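Local structure of biotin binding protein A (Gallus gallus, 2C1S) at residues E93-M97 with N120-R124; Q62-F68 with V80-C85. The protein binds biotin and its relatives as a tetramer of avidin-like barrels, holding biotin-D-sulfoxide in this structure. Where two conformers were deposited one is given. Numbering follows the deposited sequence.

Contact 1. Residues E93-M97 with N120-R124; sequences EMLEM and NVFTR. With BSO (biotin-D-sulfoxide), chain C.
Phe122 (chi1 m) lies alongside Leu95 and Met97, its CB 3.8 Å from Leu95 CD1 and its CE2 3.8 Å from Met97 SD; the sulfur sits obliquely, 4.8 Å from the ring centroid, in a Met-aromatic contact. These three share the face of the sheet that also carries Asn120, inside the avidin barrel. The backbones are extended and antiparallel, their axes 4.5 Å apart at 159°. Leu95 and Phe122 form a hydrogen-bonded pair, with Leu95 N to Phe122 O at 2.8 Å and Phe122 N to Leu95 O at 2.9 Å. Two residues on, Met97 N to Asn120 O and Asn120 N to Met97 O, both 2.9 Å, make the next such pair, with Glu96 opposite Val121 between them. Met94, Glu96, Val121 and Thr123 occupy the other face, where Met94 CB lies 4.0 Å from Val121 CG1 and Glu96 forms a salt bridge with Arg108 of the second subunit. Towards the end of the ladder a water takes over, 2.6 Å from Glu93 O and 2.9 Å from Arg124 N. Beyond it a two-pronged salt bridge joins Glu93 OE1 to Arg124 NE and Glu93 OE2 to Arg124 NH2, each at 2.8 Å; Glu93 OE2 also accepts from Cys5 N. At the opposite end Asn120 OD1 accepts from biotin-D-sulfoxide N1 at 2.8 Å. The chemistry thus runs from ion pair to ligand recognition, the ureido nitrogen read by a side chain whose own backbone is paired to the neighbouring strand.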
ATOM      1  N   GLU A  93       5.283 -17.080  18.896  1.00 22.86           N
ATOM      2  CA  GLU A  93       4.764 -15.728  18.598  1.00 21.52           C
ATOM      3  C   GLU A  93       5.290 -15.210  17.269  1.00 20.49           C
ATOM      4  O   GLU A  93       6.486 -15.291  16.969  1.00 20.99           O
ATOM      5  CB  GLU A  93       5.175 -14.734  19.701  1.00 20.91           C
ATOM      6  CG  GLU A  93       4.719 -15.100  21.141  1.00 20.81           C
ATOM      7  CD  GLU A  93       5.746 -14.666  22.160  1.00 23.73           C
ATOM      8  OE1 GLU A  93       6.959 -14.985  21.982  1.00 24.46           O
ATOM      9  OE2 GLU A  93       5.348 -14.005  23.137  1.00 23.60           O
ATOM     10  N   MET A  94       4.386 -14.640  16.482  1.00 20.44           N
ATOM     11  CA  MET A  94       4.775 -14.006  15.228  1.00 20.64           C
ATOM     12  C   MET A  94       4.133 -12.625  15.142  1.00 18.84           C
ATOM     13  O   MET A  94       2.941 -12.518  15.379  1.00 18.91           O
ATOM     14  CB  MET A  94       4.430 -14.894  14.017  0.50 20.77           C
ATOM     15  CG  MET A  94       5.460 -16.013  13.721  0.50 23.17           C
ATOM     16  SD  MET A  94       5.173 -17.578  14.600  0.50 28.92           S
ATOM     17  CE  MET A  94       6.539 -18.566  14.004  0.50 23.33           C
ATOM     18  N   LEU A  95       4.899 -11.583  14.792  1.00 17.43           N
ATOM     19  CA  LEU A  95       4.291 -10.258  14.502  1.00 16.05           C
ATOM     20  C   LEU A  95       4.048 -10.191  13.002  1.00 14.26           C
ATOM     21  O   LEU A  95       5.001 -10.291  12.230  1.00 15.06           O
ATOM     22  CB  LEU A  95       5.198  -9.095  14.947  1.00 16.14           C
ATOM     23  CG  LEU A  95       5.855  -9.197  16.323  1.00 15.35           C
ATOM     24  CD1 LEU A  95       6.874  -8.049  16.519  1.00 15.81           C
ATOM     25  CD2 LEU A  95       4.831  -9.219  17.424  1.00 14.25           C
ATOM     26  N   GLU A  96       2.787 -10.036  12.608  1.00 14.27           N
ATOM     27  CA  GLU A  96       2.431  -9.885  11.187  1.00 14.38           C
ATOM     28  C   GLU A  96       2.377  -8.357  11.003  1.00 13.84           C
ATOM     29  O   GLU A  96       1.615  -7.692  11.692  1.00 12.39           O
ATOM     30  CB  GLU A  96       1.035 -10.466  10.906  1.00 15.10           C
ATOM     31  CG  GLU A  96       0.937 -12.011  10.836  1.00 16.82           C
ATOM     32  CD  GLU A  96       1.688 -12.626   9.634  1.00 19.62           C
ATOM     33  OE1 GLU A  96       1.996 -11.926   8.651  1.00 19.62           O
ATOM     34  OE2 GLU A  96       1.958 -13.847   9.654  1.00 22.16           O
ATOM     35  N   MET A  97       3.238  -7.825  10.143  1.00 14.12           N
ATOM     36  CA  MET A  97       3.302  -6.378   9.973  1.00 14.28           C
ATOM     37  C   MET A  97       3.285  -5.973   8.506  1.00 13.78           C
ATOM     38  O   MET A  97       3.740  -6.726   7.617  1.00 13.35           O
ATOM     39  CB  MET A  97       4.584  -5.820  10.589  1.00 13.27           C
ATOM     40  CG  MET A  97       4.757  -6.159  12.100  1.00 13.70           C
ATOM     41  SD  MET A  97       5.691  -4.938  12.992  1.00 17.83           S
ATOM     42  CE  MET A  97       4.367  -3.771  13.253  1.00 16.91           C
ATOM     43  N   ASN A 120       6.207  -7.782   6.527  1.00 14.43           N
ATOM     44  CA  ASN A 120       7.251  -8.535   7.219  1.00 14.69           C
ATOM     45  C   ASN A 120       6.567  -9.423   8.223  1.00 14.85           C
ATOM     46  O   ASN A 120       5.452  -9.109   8.705  1.00 15.25           O
ATOM     47  CB  ASN A 120       8.240  -7.607   7.938  1.00 13.91           C
ATOM     48  CG  ASN A 120       9.241  -6.938   7.006  1.00 15.71           C
ATOM     49  OD1 ASN A 120       9.479  -5.750   7.124  1.00 17.39           O
ATOM     50  ND2 ASN A 120       9.829  -7.693   6.092  1.00 15.71           N
ATOM     51  N   VAL A 121       7.222 -10.538   8.557  1.00 15.24           N
ATOM     52  CA  VAL A 121       6.780 -11.352   9.698  1.00 16.31           C
ATOM     53  C   VAL A 121       7.947 -11.489  10.680  1.00 15.72           C
ATOM     54  O   VAL A 121       9.039 -11.843  10.260  1.00 15.62           O
ATOM     55  CB  VAL A 121       6.314 -12.768   9.270  1.00 15.98           C
ATOM     56  CG1 VAL A 121       5.765 -13.468  10.486  1.00 14.46           C
ATOM     57  CG2 VAL A 121       5.260 -12.680   8.176  1.00 18.71           C
ATOM     58  N   PHE A 122       7.720 -11.149  11.949  1.00 17.07           N
ATOM     59  CA  PHE A 122       8.762 -11.224  12.976  1.00 18.19           C
ATOM     60  C   PHE A 122       8.497 -12.410  13.904  1.00 18.79           C
ATOM     61  O   PHE A 122       7.348 -12.724  14.215  1.00 20.45           O
ATOM     62  CB  PHE A 122       8.788  -9.959  13.831  1.00 17.67           C
ATOM     63  CG  PHE A 122       9.251  -8.704  13.096  1.00 18.59           C
ATOM     64  CD1 PHE A 122      10.565  -8.241  13.241  1.00 19.15           C
ATOM     65  CD2 PHE A 122       8.351  -7.973  12.290  1.00 19.17           C
ATOM     66  CE1 PHE A 122      10.988  -7.081  12.599  1.00 18.92           C
ATOM     67  CE2 PHE A 122       8.760  -6.816  11.651  1.00 17.90           C
ATOM     68  CZ  PHE A 122      10.073  -6.362  11.798  1.00 18.73           C
ATOM     69  N   THR A 123       9.582 -13.040  14.335  1.00 20.94           N
ATOM     70  CA  THR A 123       9.551 -14.105  15.324  1.00 21.67           C
ATOM     71  C   THR A 123      10.494 -13.697  16.454  1.00 21.99           C
ATOM     72  O   THR A 123      11.496 -12.998  16.242  1.00 20.62           O
ATOM     73  CB  THR A 123      10.053 -15.443  14.729  1.00 22.22           C
ATOM     74  OG1 THR A 123      11.357 -15.255  14.182  1.00 24.35           O
ATOM     75  CG2 THR A 123       9.140 -15.907  13.604  1.00 22.86           C
ATOM     76  N   ARG A 124      10.170 -14.189  17.643  1.00 23.53           N
ATOM     77  CA  ARG A 124      10.908 -13.901  18.871  1.00 25.88           C
ATOM     78  C   ARG A 124      12.307 -14.518  18.809  1.00 26.93           C
ATOM     79  O   ARG A 124      12.456 -15.712  18.535  1.00 26.86           O
ATOM     80  CB  ARG A 124      10.123 -14.481  20.049  1.00 25.49           C
ATOM     81  CG  ARG A 124      10.783 -14.364  21.374  1.00 27.71           C
ATOM     82  CD  ARG A 124      10.376 -13.121  22.044  1.00 27.41           C
ATOM     83  NE  ARG A 124       8.970 -13.055  22.461  1.00 25.48           N
ATOM     84  CZ  ARG A 124       8.478 -11.974  23.059  1.00 23.33           C
ATOM     85  NH1 ARG A 124       9.296 -10.964  23.270  1.00 23.06           N
ATOM     86  NH2 ARG A 124       7.199 -11.881  23.421  1.00 26.09           N
TER
HETATM   87  C11 BSO C1125      16.284   2.912   3.515  1.00 18.16           C
HETATM   88  O11 BSO C1125      16.938   2.082   2.842  1.00 21.03           O
HETATM   89  O12 BSO C1125      15.766   3.939   3.040  1.00 17.81           O
HETATM   90  C10 BSO C1125      16.110   2.697   5.034  1.00 16.32           C
HETATM   91  C9  BSO C1125      16.077   1.229   5.519  1.00 16.64           C
HETATM   92  C8  BSO C1125      14.735   0.612   5.142  1.00 17.13           C
HETATM   93  C7  BSO C1125      14.764  -0.905   5.415  1.00 16.97           C
HETATM   94  C2  BSO C1125      13.409  -1.521   4.998  1.00 15.45           C
HETATM   95  S1  BSO C1125      12.015  -1.045   6.034  1.00 18.39           S
HETATM   96  C6  BSO C1125      10.938  -2.335   5.345  1.00 17.75           C
HETATM   97  C5  BSO C1125      11.859  -3.555   5.143  1.00 18.18           C
HETATM   98  N1  BSO C1125      11.848  -4.365   6.370  1.00 17.23           N
HETATM   99  C3  BSO C1125      13.063  -4.377   6.931  1.00 17.27           C
HETATM  100  O3  BSO C1125      13.292  -5.025   7.957  1.00 18.64           O
HETATM  101  N2  BSO C1125      13.983  -3.679   6.251  1.00 16.55           N
HETATM  102  C4  BSO C1125      13.350  -3.087   5.033  1.00 15.41           C
HETATM  103  O10 BSO C1125      11.558   0.276   5.477  1.00 21.82           O
HETATM  104  O   HOH W   1       8.638 -16.597  17.787  1.00 28.18           O

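Contact 2. Residues Q62-F68 with V80-C85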
ATOM      1  N   GLN A  62      -7.483 -12.086  21.680  1.00 33.62           N
ATOM      2  CA  GLN A  62      -6.845 -11.590  20.455  1.00 32.00           C
ATOM      3  C   GLN A  62      -5.868 -10.505  20.865  1.00 29.64           C
ATOM      4  O   GLN A  62      -6.201  -9.648  21.689  1.00 29.79           O
ATOM      5  CB  GLN A  62      -7.892 -11.017  19.502  1.00 32.17           C
ATOM      6  CG  GLN A  62      -8.977 -11.998  19.089  1.00 32.23           C
ATOM      7  CD  GLN A  62     -10.101 -11.338  18.291  1.00 33.87           C
ATOM      8  OE1 GLN A  62     -11.144 -11.958  18.079  1.00 36.21           O
ATOM      9  NE2 GLN A  62      -9.888 -10.095  17.821  1.00 33.13           N
ATOM     10  N   GLN A  63      -4.652 -10.557  20.336  1.00 26.95           N
ATOM     11  CA  GLN A  63      -3.642  -9.560  20.681  1.00 24.36           C
ATOM     12  C   GLN A  63      -3.929  -8.220  20.000  1.00 23.29           C
ATOM     13  O   GLN A  63      -4.458  -8.213  18.880  1.00 22.45           O
ATOM     14  CB  GLN A  63      -2.266 -10.071  20.299  1.00 24.48           C
ATOM     15  CG  GLN A  63      -1.960 -11.410  20.957  1.00 25.33           C
ATOM     16  CD  GLN A  63      -1.769 -11.239  22.435  1.00 28.36           C
ATOM     17  OE1 GLN A  63      -1.218 -10.226  22.890  1.00 27.07           O
ATOM     18  NE2 GLN A  63      -2.233 -12.215  23.205  1.00 28.09           N
ATOM     19  N   PRO A  64      -3.624  -7.093  20.695  1.00 22.05           N
ATOM     20  CA  PRO A  64      -3.973  -5.767  20.173  1.00 21.54           C
ATOM     21  C   PRO A  64      -3.057  -5.283  19.073  1.00 20.62           C
ATOM     22  O   PRO A  64      -1.860  -5.646  19.030  1.00 21.06           O
ATOM     23  CB  PRO A  64      -3.872  -4.860  21.406  1.00 21.51           C
ATOM     24  CG  PRO A  64      -2.867  -5.527  22.273  1.00 22.66           C
ATOM     25  CD  PRO A  64      -3.045  -7.012  22.049  1.00 21.88           C
ATOM     26  N   THR A  65      -3.607  -4.437  18.204  1.00 18.75           N
ATOM     27  CA  THR A  65      -2.812  -3.878  17.116  1.00 17.88           C
ATOM     28  C   THR A  65      -1.831  -2.836  17.665  1.00 17.86           C
ATOM     29  O   THR A  65      -2.023  -2.309  18.770  1.00 17.68           O
ATOM     30  CB  THR A  65      -3.695  -3.229  16.042  1.00 17.86           C
ATOM     31  OG1 THR A  65      -4.492  -2.211  16.661  1.00 18.14           O
ATOM     32  CG2 THR A  65      -4.591  -4.275  15.343  1.00 16.36           C
ATOM     33  N   PHE A  66      -0.758  -2.581  16.911  1.00 17.04           N
ATOM     34  CA  PHE A  66       0.261  -1.622  17.278  1.00 16.94           C
ATOM     35  C   PHE A  66       0.976  -1.088  16.041  1.00 17.22           C
ATOM     36  O   PHE A  66       0.873  -1.662  14.953  1.00 17.64           O
ATOM     37  CB  PHE A  66       1.298  -2.290  18.202  1.00 17.44           C
ATOM     38  CG  PHE A  66       2.045  -3.412  17.564  1.00 16.48           C
ATOM     39  CD1 PHE A  66       3.323  -3.209  17.064  1.00 13.65           C
ATOM     40  CD2 PHE A  66       1.492  -4.717  17.527  1.00 17.55           C
ATOM     41  CE1 PHE A  66       4.053  -4.268  16.477  1.00 20.68           C
ATOM     42  CE2 PHE A  66       2.212  -5.783  16.932  1.00 14.88           C
ATOM     43  CZ  PHE A  66       3.490  -5.565  16.427  1.00 15.60           C
ATOM     44  N   GLY A  67       1.727  -0.010  16.210  1.00 16.34           N
ATOM     45  CA  GLY A  67       2.431   0.588  15.113  1.00 16.00           C
ATOM     46  C   GLY A  67       3.679   1.260  15.631  1.00 15.52           C
ATOM     47  O   GLY A  67       3.757   1.636  16.822  1.00 16.40           O
ATOM     48  N   PHE A  68       4.655   1.432  14.764  1.00 16.07           N
ATOM     49  CA  PHE A  68       5.844   2.234  15.110  1.00 15.75           C
ATOM     50  C   PHE A  68       6.487   2.945  13.922  1.00 15.25           C
ATOM     51  O   PHE A  68       6.339   2.529  12.788  1.00 14.87           O
ATOM     52  CB  PHE A  68       6.890   1.439  15.924  1.00 15.01           C
ATOM     53  CG  PHE A  68       7.424   0.201  15.242  1.00 14.90           C
ATOM     54  CD1 PHE A  68       8.544   0.264  14.416  1.00 13.32           C
ATOM     55  CD2 PHE A  68       6.828  -1.046  15.481  1.00 15.67           C
ATOM     56  CE1 PHE A  68       9.040  -0.875  13.813  1.00 16.57           C
ATOM     57  CE2 PHE A  68       7.337  -2.198  14.888  1.00 15.43           C
ATOM     58  CZ  PHE A  68       8.404  -2.113  14.042  1.00 12.89           C
ATOM     59  N   VAL A  80       7.238   3.396   8.553  1.00 11.98           N
ATOM     60  CA  VAL A  80       6.249   3.056   9.565  1.00 11.85           C
ATOM     61  C   VAL A  80       5.823   1.593   9.403  1.00 11.76           C
ATOM     62  O   VAL A  80       5.637   1.111   8.271  1.00 11.94           O
ATOM     63  CB  VAL A  80       5.028   4.030   9.600  1.00 12.12           C
ATOM     64  CG1 VAL A  80       5.478   5.476  10.041  1.00 12.85           C
ATOM     65  CG2 VAL A  80       4.268   4.043   8.235  1.00 13.26           C
ATOM     66  N   PHE A  81       5.713   0.907  10.533  1.00 12.05           N
ATOM     67  CA  PHE A  81       5.241  -0.482  10.583  1.00 12.74           C
ATOM     68  C   PHE A  81       3.948  -0.540  11.371  1.00 12.48           C
ATOM     69  O   PHE A  81       3.800   0.121  12.417  1.00 11.59           O
ATOM     70  CB  PHE A  81       6.260  -1.361  11.318  1.00 13.48           C
ATOM     71  CG  PHE A  81       7.526  -1.617  10.567  1.00 14.77           C
ATOM     72  CD1 PHE A  81       7.698  -2.814   9.870  1.00 14.80           C
ATOM     73  CD2 PHE A  81       8.591  -0.695  10.588  1.00 16.09           C
ATOM     74  CE1 PHE A  81       8.890  -3.072   9.183  1.00 14.64           C
ATOM     75  CE2 PHE A  81       9.763  -0.955   9.899  1.00 14.32           C
ATOM     76  CZ  PHE A  81       9.926  -2.149   9.193  1.00 13.70           C
ATOM     77  N   VAL A  82       3.009  -1.351  10.918  1.00 12.93           N
ATOM     78  CA  VAL A  82       1.794  -1.539  11.702  1.00 13.29           C
ATOM     79  C   VAL A  82       1.414  -3.022  11.687  1.00 13.64           C
ATOM     80  O   VAL A  82       1.582  -3.683  10.670  1.00 14.44           O
ATOM     81  CB  VAL A  82       0.656  -0.606  11.225  1.00 13.15           C
ATOM     82  CG1 VAL A  82       0.088  -1.029   9.826  1.00 13.32           C
ATOM     83  CG2 VAL A  82      -0.410  -0.501  12.289  1.00 13.36           C
ATOM     84  N   GLY A  83       0.914  -3.556  12.807  1.00 15.23           N
ATOM     85  CA  GLY A  83       0.674  -5.000  12.836  1.00 14.47           C
ATOM     86  C   GLY A  83      -0.070  -5.530  14.056  1.00 15.48           C
ATOM     87  O   GLY A  83      -0.722  -4.795  14.802  1.00 13.04           O
ATOM     88  N   GLN A  84       0.057  -6.839  14.237  1.00 15.05           N
ATOM     89  CA  GLN A  84      -0.605  -7.548  15.314  1.00 15.69           C
ATOM     90  C   GLN A  84       0.214  -8.815  15.540  1.00 16.23           C
ATOM     91  O   GLN A  84       0.728  -9.415  14.597  1.00 14.67           O
ATOM     92  CB  GLN A  84      -2.032  -7.910  14.914  1.00 15.55           C
ATOM     93  CG  GLN A  84      -2.936  -8.534  16.025  1.00 16.19           C
ATOM     94  CD  GLN A  84      -4.355  -8.853  15.536  1.00 17.62           C
ATOM     95  OE1 GLN A  84      -4.745  -8.539  14.399  1.00 17.66           O
ATOM     96  NE2 GLN A  84      -5.147  -9.490  16.405  1.00 17.99           N
ATOM     97  N   CYS A  85       0.331  -9.188  16.808  1.00 17.49           N
ATOM     98  CA  CYS A  85       0.953 -10.452  17.203  1.00 18.03           C
ATOM     99  C   CYS A  85      -0.060 -11.597  17.258  1.00 17.35           C
ATOM    100  O   CYS A  85      -1.237 -11.405  17.571  1.00 16.85           O
ATOM    101  CB  CYS A  85       1.588 -10.282  18.583  1.00 18.16           C
ATOM    102  SG  CYS A  85       2.726 -11.619  19.034  1.00 21.35           S
TER
HETATM  103  O   HOH W   2      -3.844 -12.204  18.203  1.00 21.91           O
HETATM  104  O   HOH W   3      -0.156  -7.567  19.057  1.00 17.98           O
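The approach to the strand is loosely joined: Gln63 O receives a weak hydrogen bond from Gln84 NE2 (2.9 Å), whose OE1 is hydrogen-bonded to Val105 N of the second subunit, and one water links Gln63 N to Cys85 O. A second water joins Pro64 O to Cys85 N, while Thr65 turns its hydroxyl to Asp76 of the second subunit. Phe66 and Gly83 form a hydrogen-bonded antiparallel pair, Phe66 N to Gly83 O at 3.1 Å and Gly83 N to Phe66 O at 2.9 Å. The Phe66 ring lies over Gly83, the glycine CA beneath one face. Gly67, opposite Val82, brings the backbones together, CA to CA 4.1 Å. Phe68 then pairs with Phe81 through two 2.8 Å bonds, Phe68 N to Phe81 O and Phe81 N to Phe68 O. Phe81 CB makes a CH-pi contact 3.8 Å from the Phe68 centroid; the rings, 21° from parallel, barely overlap. Phe81 also touches biotin-D-sulfoxide, so this beta hairpin passes from water-mediated polar links to an aromatic wall bordering the ligand pocket.

Overall arrangement
Both contacts show how one antiparallel barrel adapts the same ladder to different places. They are joined through neighbouring strands 78-87 and 93-102, where Glu96 N lies 2.9 Å from Gln84 O, a probable hydrogen bond, and Met97 CE packs 3.3 Å from Phe66 CE1. Contact 2 is buried, with Phe66, Phe68 and Phe81 on its inner face and its other side against the second subunit; contact 1 is partly buried and adds an ion pair at the end away from the ligand. Each uses water where direct pairing gives out, and each touches the second subunit. At the pocket they converge, Asn120 OD1 lying 3.4 Å from Phe81 CE1: contact 1 supplies a polar ligand partner, contact 2 an apolar one.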